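Local coordinates for putative peptide ABC-transport system periplasmic peptide-binding protein (Campylobacter jejuni, PDB 4OEV) that binds nickel(II) outside the cytoplasmic membrane, here together with oxalate, as the solute-binding component of an ABC-type importer, at residues A16-A21 with Q155-T160; P20-D25 with E146-S151; K164-K169 with E175-E180. All coordinates share one frame; numbering follows the deposited sequence.

Contact 1. Residues A16-A21 with Q155-T160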
loop_
_atom_site.group_PDB
_atom_site.type_symbol
_atom_site.label_atom_id
_atom_site.label_comp_id
_atom_site.label_asym_id
_atom_site.label_seq_id
_atom_site.Cartn_x
_atom_site.Cartn_y
_atom_site.Cartn_z
ATOM N N ALA A 16 -6.325 11.402 7.587
ATOM C CA ALA A 16 -6.987 12.633 8.037
ATOM C C ALA A 16 -8.368 12.840 7.425
ATOM O O ALA A 16 -9.148 13.633 7.937
ATOM C CB ALA A 16 -6.135 13.851 7.743
ATOM N N ARG A 17 -8.664 12.185 6.312
ATOM C CA ARG A 17 -9.997 12.361 5.689
ATOM C C ARG A 17 -10.560 10.973 5.437
ATOM O O ARG A 17 -9.996 10.194 4.651
ATOM C CB ARG A 17 -9.893 13.172 4.386
ATOM C CG ARG A 17 -9.507 14.621 4.572
ATOM C CD ARG A 17 -9.314 15.322 3.220
ATOM N NE ARG A 17 -8.061 14.947 2.579
ATOM C CZ ARG A 17 -7.629 15.438 1.420
ATOM N NH1 ARG A 17 -8.341 16.321 0.729
ATOM N NH2 ARG A 17 -6.474 15.045 0.938
ATOM N N ILE A 18 -11.595 10.599 6.190
ATOM C CA ILE A 18 -12.148 9.269 6.032
ATOM C C ILE A 18 -13.107 9.312 4.864
ATOM O O ILE A 18 -14.329 9.333 5.027
ATOM C CB ILE A 18 -12.828 8.745 7.325
ATOM C CG1 ILE A 18 -11.811 8.731 8.489
ATOM C CG2 ILE A 18 -13.333 7.312 7.105
ATOM C CD1 ILE A 18 -12.437 8.423 9.876
ATOM N N ASN A 19 -12.523 9.273 3.680
ATOM C CA ASN A 19 -13.248 9.495 2.440
ATOM C C ASN A 19 -12.526 8.705 1.367
ATOM O O ASN A 19 -11.334 8.916 1.146
ATOM C CB ASN A 19 -13.278 10.992 2.146
ATOM C CG ASN A 19 -13.953 11.337 0.851
ATOM O OD1 ASN A 19 -14.079 10.526 -0.065
ATOM N ND2 ASN A 19 -14.416 12.559 0.776
ATOM N N PRO A 20 -13.228 7.747 0.747
ATOM C CA PRO A 20 -12.656 6.909 -0.316
ATOM C C PRO A 20 -11.854 7.706 -1.385
ATOM O O PRO A 20 -10.866 7.184 -1.882
ATOM C CB PRO A 20 -13.894 6.250 -0.936
ATOM C CG PRO A 20 -14.903 6.243 0.169
ATOM C CD PRO A 20 -14.572 7.299 1.157
ATOM N N ALA A 21 -12.258 8.942 -1.704
ATOM C CA ALA A 21 -11.556 9.717 -2.730
ATOM C C ALA A 21 -10.097 10.017 -2.356
ATOM O O ALA A 21 -9.294 10.335 -3.255
ATOM C CB ALA A 21 -12.275 11.003 -3.004
ATOM N N GLN A 155 -14.608 14.186 8.300
ATOM C CA GLN A 155 -14.403 13.798 9.697
ATOM C C GLN A 155 -15.710 13.310 10.337
ATOM O O GLN A 155 -15.737 13.030 11.523
ATOM C CB GLN A 155 -13.824 14.963 10.504
ATOM C CG GLN A 155 -12.398 15.397 10.099
ATOM C CD GLN A 155 -12.379 16.208 8.807
ATOM O OE1 GLN A 155 -13.268 17.021 8.560
ATOM N NE2 GLN A 155 -11.368 15.989 7.984
ATOM N N ASN A 156 -16.781 13.229 9.544
ATOM C CA ASN A 156 -18.099 12.706 9.975
ATOM C C ASN A 156 -18.695 11.852 8.862
ATOM O O ASN A 156 -19.812 12.116 8.419
ATOM C CB ASN A 156 -19.068 13.848 10.291
ATOM C CG ASN A 156 -18.618 14.704 11.452
ATOM O OD1 ASN A 156 -19.066 14.515 12.587
ATOM N ND2 ASN A 156 -17.717 15.652 11.180
ATOM N N PRO A 157 -17.955 10.824 8.397
ATOM C CA PRO A 157 -18.312 10.133 7.152
ATOM C C PRO A 157 -19.618 9.351 7.273
ATOM O O PRO A 157 -19.870 8.740 8.314
ATOM C CB PRO A 157 -17.124 9.193 6.929
ATOM C CG PRO A 157 -16.661 8.872 8.306
ATOM C CD PRO A 157 -16.841 10.156 9.092
ATOM N N ILE A 158 -20.442 9.401 6.223
ATOM C CA ILE A 158 -21.617 8.558 6.115
ATOM C C ILE A 158 -21.360 7.578 4.957
ATOM O O ILE A 158 -21.016 8.013 3.852
ATOM C CB ILE A 158 -22.899 9.392 5.853
ATOM C CG1 ILE A 158 -23.308 10.196 7.093
ATOM C CG2 ILE A 158 -24.020 8.498 5.395
ATOM C CD1 ILE A 158 -23.780 9.328 8.280
ATOM N N GLY A 159 -21.504 6.271 5.197
ATOM C CA GLY A 159 -21.218 5.283 4.159
ATOM C C GLY A 159 -22.230 4.145 4.049
ATOM O O GLY A 159 -23.307 4.178 4.682
ATOM N N THR A 160 -21.922 3.141 3.228
ATOM C CA THR A 160 -22.789 1.971 3.145
ATOM C C THR A 160 -22.125 0.790 3.890
ATOM O O THR A 160 -22.689 -0.297 3.914
ATOM C CB THR A 160 -23.053 1.525 1.700
ATOM O OG1 THR A 160 -21.791 1.492 1.024
ATOM C CG2 THR A 160 -24.009 2.504 0.922
#
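Gln155 and Pro157 meet residues Ala16 to Ile18 at two separate points. Two loops of this periplasmic solute-binding protein come together here, and Arg17-Ile18-Asn19 forms an inverse gamma turn. The single hydrogen bond between the segments runs from Gln155 NE2 to Ala16 O, at 3.2 Å. It is fairly straight, with an N-H...O angle of 158°, and the acceptor lies close to the amide plane of Gln155. Gln155 starts out pointing away from 16-21. The bend at chi2 (76°) turns its amide back to the carbonyl. NE2 also passes CG of Arg17, whose far end leaves the contact: its NH1 bonds to Asn149 O.

The second point is apolar. Ile18 places CG2 opposite the backbone N, with CG1 beside that N (chi1 -58°). CG2 then packs on CG of the Pro157 ring at 3.9 Å. Ile30 and Val33 of helix 30-33 add to this cluster, Ile30 touching Ile18 and Val33 touching Pro157. Just beyond, Asn19 OD1 accepts from Ala21 N at 2.9 Å and closes an Asx turn. Asn19 ND2 donates to Asn154 OD1. The carbonyl of Ile18 is buried with no hydrogen-bond partner in the model, and Pro157 CB lies 3.4 Å from its oxygen.

Contact 2. Residues P20-D25 with E146-S151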
loop_
_atom_site.group_PDB
_atom_site.type_symbol
_atom_site.label_atom_id
_atom_site.label_comp_id
_atom_site.label_asym_id
_atom_site.label_seq_id
_atom_site.Cartn_x
_atom_site.Cartn_y
_atom_site.Cartn_z
ATOM N N PRO A 20 -13.228 7.747 0.747
ATOM C CA PRO A 20 -12.656 6.909 -0.316
ATOM C C PRO A 20 -11.854 7.706 -1.385
ATOM O O PRO A 20 -10.866 7.184 -1.882
ATOM C CB PRO A 20 -13.894 6.250 -0.936
ATOM C CG PRO A 20 -14.903 6.243 0.169
ATOM C CD PRO A 20 -14.572 7.299 1.157
ATOM N N ALA A 21 -12.258 8.942 -1.704
ATOM C CA ALA A 21 -11.556 9.717 -2.730
ATOM C C ALA A 21 -10.097 10.017 -2.356
ATOM O O ALA A 21 -9.294 10.335 -3.255
ATOM C CB ALA A 21 -12.275 11.003 -3.004
ATOM N N TYR A 22 -9.764 9.928 -1.061
ATOM C CA TYR A 22 -8.406 10.229 -0.562
ATOM C C TYR A 22 -7.738 8.998 0.069
ATOM O O TYR A 22 -6.729 9.110 0.802
ATOM C CB TYR A 22 -8.472 11.433 0.440
ATOM C CG TYR A 22 -9.171 12.591 -0.238
ATOM C CD1 TYR A 22 -8.532 13.271 -1.286
ATOM C CD2 TYR A 22 -10.456 12.959 0.103
ATOM C CE1 TYR A 22 -9.142 14.291 -1.957
ATOM C CE2 TYR A 22 -11.118 14.019 -0.581
ATOM C CZ TYR A 22 -10.442 14.671 -1.600
ATOM O OH TYR A 22 -11.003 15.701 -2.300
ATOM N N SER A 23 -8.238 7.814 -0.302
ATOM C CA SER A 23 -7.588 6.563 0.100
ATOM C C SER A 23 -6.138 6.466 -0.404
ATOM O O SER A 23 -5.907 6.562 -1.610
ATOM C CB SER A 23 -8.303 5.378 -0.472
ATOM O OG SER A 23 -7.610 4.196 -0.135
ATOM N N GLU A 24 -5.195 6.200 0.496
ATOM C CA GLU A 24 -3.814 5.965 0.082
ATOM C C GLU A 24 -3.358 4.551 0.407
ATOM O O GLU A 24 -2.164 4.303 0.508
ATOM C CB GLU A 24 -2.860 6.983 0.730
ATOM C CG GLU A 24 -3.092 8.383 0.176
ATOM C CD GLU A 24 -1.996 9.348 0.543
ATOM O OE1 GLU A 24 -1.559 9.367 1.716
ATOM O OE2 GLU A 24 -1.511 10.039 -0.369
ATOM N N ASP A 25 -4.322 3.645 0.572
ATOM C CA ASP A 25 -4.091 2.223 0.885
ATOM C C ASP A 25 -3.289 2.076 2.185
ATOM O O ASP A 25 -2.604 1.068 2.376
ATOM C CB ASP A 25 -3.355 1.462 -0.233
ATOM C CG ASP A 25 -4.175 1.291 -1.502
ATOM O OD1 ASP A 25 -5.386 1.576 -1.481
ATOM O OD2 ASP A 25 -3.615 0.835 -2.535
ATOM N N GLU A 146 -20.810 19.916 -1.887
ATOM C CA GLU A 146 -19.692 20.101 -1.002
ATOM C C GLU A 146 -18.386 20.245 -1.781
ATOM O O GLU A 146 -18.264 19.775 -2.920
ATOM C CB GLU A 146 -19.621 18.923 -0.041
ATOM C CG GLU A 146 -20.751 18.963 0.996
ATOM C CD GLU A 146 -20.473 19.982 2.087
ATOM O OE1 GLU A 146 -19.469 19.814 2.817
ATOM O OE2 GLU A 146 -21.230 20.962 2.190
ATOM N N ASN A 147 -17.418 20.900 -1.155
ATOM C CA ASN A 147 -16.028 20.829 -1.603
ATOM C C ASN A 147 -15.439 19.566 -1.031
ATOM O O ASN A 147 -15.142 19.489 0.158
ATOM C CB ASN A 147 -15.258 22.064 -1.168
ATOM C CG ASN A 147 -13.835 22.105 -1.726
ATOM O OD1 ASN A 147 -13.275 21.088 -2.153
ATOM N ND2 ASN A 147 -13.272 23.303 -1.773
ATOM N N LEU A 148 -15.285 18.560 -1.885
ATOM C CA LEU A 148 -14.867 17.255 -1.449
ATOM C C LEU A 148 -13.538 17.311 -0.687
ATOM O O LEU A 148 -13.281 16.471 0.179
ATOM C CB LEU A 148 -14.758 16.313 -2.645
ATOM C CG LEU A 148 -14.732 14.823 -2.264
ATOM C CD1 LEU A 148 -16.135 14.370 -1.790
ATOM C CD2 LEU A 148 -14.234 13.987 -3.426
ATOM N N ASN A 149 -12.706 18.297 -1.019
ATOM C CA ASN A 149 -11.389 18.454 -0.406
ATOM C C ASN A 149 -11.406 18.771 1.085
ATOM O O ASN A 149 -10.564 18.279 1.844
ATOM C CB ASN A 149 -10.580 19.558 -1.119
ATOM C CG ASN A 149 -10.351 19.262 -2.600
ATOM O OD1 ASN A 149 -9.416 18.564 -2.947
ATOM N ND2 ASN A 149 -11.163 19.853 -3.469
ATOM N N THR A 150 -12.358 19.599 1.499
ATOM C CA THR A 150 -12.306 20.161 2.838
ATOM C C THR A 150 -13.580 19.926 3.639
ATOM O O THR A 150 -13.688 20.403 4.755
ATOM C CB THR A 150 -12.022 21.669 2.764
ATOM O OG1 THR A 150 -13.011 22.293 1.944
ATOM C CG2 THR A 150 -10.626 21.956 2.117
ATOM N N SER A 151 -14.537 19.195 3.074
ATOM C CA SER A 151 -15.883 19.031 3.680
ATOM C C SER A 151 -15.784 18.457 5.088
ATOM O O SER A 151 -14.889 17.654 5.358
ATOM C CB SER A 151 -16.746 18.112 2.819
ATOM O OG SER A 151 -18.060 17.936 3.354
#
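The Tyr22 ring meets Leu148 at its edge, where CE2 lies 3.4 Å from Leu148 O, close to the ring plane. That oxygen takes its hydrogen bond from Asn154 ND2. One face of the ring carries Ala21 CB, offset toward the rim. The opposite face receives the guanidinium of Arg17 in a cation-pi contact. CA of Asn149 approaches the phenol end obliquely, and the Asn149 amide is turned 45° from the ring plane. The contact packs the loop between strand 6-11 and helix 30-33 on the loop between helix 140-143 and strand 163-169.

Leu148 has CG opposite its backbone N (chi1 -163°). Its CD2 reaches Ala21 CB at 3.6 Å and also touches the Tyr22 hydroxyl.

Asn147 forms an Asx turn, its OD1 accepting from Asn149 N at 3.1 Å. The same oxygen accepts from Asn149 ND2 at 2.8 Å, in the carbonyl plane, while the N bond is tilted out of it. The Asn149 amide is fixed in rotation by this ND2 bond, by a second from ND2 to Lys95 O, and by Asn97 ND2 donating to OD1.

Tyr22 OH comes within 3.3 Å of Asn149 OD1, but its hydrogen bond is to Asn96 O. No hydrogen bond joins the two segments. They meet mainly by van der Waals packing, with one carbonyl at the ring edge, and a third loop satisfies polar ends of both.

Contact 3. Residues K164-K169 with E175-E180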
loop_
_atom_site.group_PDB
_atom_site.type_symbol
_atom_site.label_atom_id
_atom_site.label_comp_id
_atom_site.label_asym_id
_atom_site.label_seq_id
_atom_site.Cartn_x
_atom_site.Cartn_y
_atom_site.Cartn_z
ATOM N N LYS A 164 -20.716 2.172 11.449
ATOM C CA LYS A 164 -21.136 3.569 11.444
ATOM C C LYS A 164 -20.134 4.348 12.267
ATOM O O LYS A 164 -19.671 3.848 13.305
ATOM C CB LYS A 164 -22.575 3.735 12.011
ATOM C CG LYS A 164 -23.691 3.139 11.174
ATOM C CD LYS A 164 -25.089 3.382 11.831
ATOM C CE LYS A 164 -26.243 3.064 10.871
ATOM N NZ LYS A 164 -27.613 3.404 11.412
ATOM N N PHE A 165 -19.762 5.539 11.785
ATOM C CA PHE A 165 -18.825 6.424 12.496
ATOM C C PHE A 165 -19.473 6.974 13.772
ATOM O O PHE A 165 -20.602 7.471 13.728
ATOM C CB PHE A 165 -18.366 7.585 11.583
ATOM C CG PHE A 165 -17.544 8.631 12.292
ATOM C CD1 PHE A 165 -16.171 8.479 12.434
ATOM C CD2 PHE A 165 -18.141 9.772 12.812
ATOM C CE1 PHE A 165 -15.418 9.445 13.089
ATOM C CE2 PHE A 165 -17.393 10.738 13.470
ATOM C CZ PHE A 165 -16.041 10.569 13.614
ATOM N N VAL A 166 -18.771 6.883 14.901
ATOM C CA VAL A 166 -19.246 7.448 16.173
ATOM C C VAL A 166 -18.487 8.700 16.627
ATOM O O VAL A 166 -19.077 9.753 16.819
ATOM C CB VAL A 166 -19.174 6.432 17.319
ATOM C CG1 VAL A 166 -19.644 7.092 18.584
ATOM C CG2 VAL A 166 -20.019 5.218 17.010
ATOM N N LYS A 167 -17.192 8.574 16.882
ATOM C CA LYS A 167 -16.412 9.750 17.230
ATOM C C LYS A 167 -14.941 9.520 16.969
ATOM O O LYS A 167 -14.505 8.401 16.685
ATOM C CB LYS A 167 -16.626 10.142 18.685
ATOM C CG LYS A 167 -16.016 9.212 19.712
ATOM C CD LYS A 167 -16.067 9.903 21.072
ATOM C CE LYS A 167 -15.572 8.994 22.188
ATOM N NZ LYS A 167 -15.541 9.658 23.529
ATOM N N TRP A 168 -14.171 10.588 17.094
ATOM C CA TRP A 168 -12.778 10.534 16.697
ATOM C C TRP A 168 -11.962 11.412 17.616
ATOM O O TRP A 168 -12.168 12.614 17.674
ATOM C CB TRP A 168 -12.666 10.978 15.241
ATOM C CG TRP A 168 -11.322 10.955 14.597
ATOM C CD1 TRP A 168 -10.117 10.614 15.159
ATOM C CD2 TRP A 168 -11.052 11.303 13.238
ATOM N NE1 TRP A 168 -9.109 10.735 14.218
ATOM C CE2 TRP A 168 -9.657 11.152 13.034
ATOM C CE3 TRP A 168 -11.859 11.724 12.169
ATOM C CZ2 TRP A 168 -9.045 11.409 11.803
ATOM C CZ3 TRP A 168 -11.263 11.975 10.947
ATOM C CH2 TRP A 168 -9.847 11.823 10.773
ATOM N N LYS A 169 -11.024 10.812 18.330
ATOM C CA LYS A 169 -10.109 11.583 19.143
ATOM C C LYS A 169 -8.803 11.671 18.378
ATOM O O LYS A 169 -8.045 10.711 18.325
ATOM C CB LYS A 169 -9.930 10.921 20.503
ATOM C CG LYS A 169 -9.264 11.764 21.567
ATOM C CD LYS A 169 -9.638 11.193 22.931
ATOM C CE LYS A 169 -8.609 11.481 24.011
ATOM N NZ LYS A 169 -8.912 10.695 25.250
ATOM N N GLU A 175 -13.758 5.718 16.789
ATOM C CA GLU A 175 -14.712 4.758 17.348
ATOM C C GLU A 175 -15.937 4.569 16.433
ATOM O O GLU A 175 -16.489 5.538 15.907
ATOM C CB GLU A 175 -15.167 5.191 18.742
ATOM C CG GLU A 175 -16.313 4.311 19.309
ATOM C CD GLU A 175 -16.850 4.829 20.630
ATOM O OE1 GLU A 175 -16.149 5.690 21.213
ATOM O OE2 GLU A 175 -17.956 4.379 21.080
ATOM N N PHE A 176 -16.342 3.312 16.248
ATOM C CA PHE A 176 -17.458 2.950 15.387
ATOM C C PHE A 176 -18.487 2.126 16.134
ATOM O O PHE A 176 -18.185 1.553 17.180
ATOM C CB PHE A 176 -16.986 2.138 14.193
ATOM C CG PHE A 176 -15.878 2.794 13.425
ATOM C CD1 PHE A 176 -14.548 2.588 13.777
ATOM C CD2 PHE A 176 -16.168 3.642 12.364
ATOM C CE1 PHE A 176 -13.513 3.204 13.061
ATOM C CE2 PHE A 176 -15.112 4.268 11.641
ATOM C CZ PHE A 176 -13.799 4.048 12.005
ATOM N N LYS A 177 -19.689 2.053 15.570
ATOM C CA LYS A 177 -20.687 1.093 16.037
ATOM C C LYS A 177 -21.239 0.325 14.844
ATOM O O LYS A 177 -21.192 0.811 13.698
ATOM C CB LYS A 177 -21.776 1.785 16.865
ATOM C CG LYS A 177 -22.641 2.827 16.139
ATOM C CD LYS A 177 -23.777 3.330 17.084
ATOM C CE LYS A 177 -24.648 4.421 16.430
ATOM N NZ LYS A 177 -25.864 4.793 17.267
ATOM N N ALA A 178 -21.717 -0.889 15.098
ATOM C CA ALA A 178 -22.187 -1.765 14.031
ATOM C C ALA A 178 -23.324 -1.117 13.219
ATOM O O ALA A 178 -24.128 -0.368 13.770
ATOM C CB ALA A 178 -22.655 -3.088 14.598
ATOM N N ASN A 179 -23.327 -1.387 11.910
ATOM C CA ASN A 179 -24.400 -0.979 11.015
ATOM C C ASN A 179 -25.498 -2.032 11.072
ATOM O O ASN A 179 -25.365 -3.098 10.466
ATOM C CB ASN A 179 -23.873 -0.800 9.582
ATOM C CG ASN A 179 -24.991 -0.487 8.566
ATOM O OD1 ASN A 179 -26.161 -0.338 8.933
ATOM N ND2 ASN A 179 -24.621 -0.374 7.286
ATOM N N GLU A 180 -26.587 -1.716 11.772
ATOM C CA GLU A 180 -27.637 -2.694 12.045
ATOM C C GLU A 180 -28.469 -3.005 10.799
ATOM O O GLU A 180 -29.287 -3.942 10.817
ATOM C CB GLU A 180 -28.548 -2.193 13.178
ATOM C CG GLU A 180 -29.508 -1.071 12.776
ATOM C CD GLU A 180 -28.889 0.336 12.752
ATOM O OE1 GLU A 180 -29.658 1.300 13.022
ATOM O OE2 GLU A 180 -27.667 0.489 12.453
#
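Lys164 pairs with Lys177, and Lys167 with Glu175, in an antiparallel beta hairpin with a classic beta bulge at Val166 and Lys167. Strand 163-169 is the outermost strand of its sheet on this side. Strand 173-178 lies next to it and bonds on its far side to strand 191-196.

Lys164 and Lys177 form a hydrogen-bonded pair. Lys164 N donates to Lys177 O at 2.7 Å, and Lys177 N donates back to Lys164 O at 2.9 Å. Lys164 O is also met by the CA-H of Phe176, with CA at 3.2 Å. At the bulge, Val166 and Lys167 both face Glu175. Glu175 O takes Val166 N at 2.8 Å and Lys167 N at a longer 3.3 Å. The Lys167-Glu175 pair is completed by Glu175 N donating to Lys167 O at 2.8 Å, almost perfectly straight (177°).

The side chains have their own partners. Glu175 OE2 forms a salt bridge with Arg191 NE, while its OE1 lies beside the aliphatic chain of Lys167. Asn179 ND2 bonds to Gly161 O, and its OD1 accepts from His181 N. CG2 of Val166 packs on CG of Lys177. The rings of Phe165 and Phe176 touch loosely, CD1 to CE2 at 4.4 Å.

Lys164 runs extended beyond CG and crosses Glu180 at about a right angle. Its NZ meets OE2 of Glu180 on the syn side at 3.1 Å, 23° out of the carboxylate plane, and makes a weak bond to OE1.

In the fold
Contacts 1 and 2 start from the same loop, between strand 6-11 and helix 30-33. They share Pro20 and Ala21, and their centres are about 7 Å apart. Their other segments both lie in the loop between helix 140-143 and strand 163-169. Contacts 1 and 2 thus join an N-terminal loop to one more than 120 residues later. Contact 3 is the hairpin that follows. Its centre is about 12 Å from that of contact 1 and 19 Å from that of contact 2, which it does not touch. Phe165 and Trp168 of the hairpin pack on contact 1. The hairpin is part of the four-stranded sheet that also holds strand 6-11.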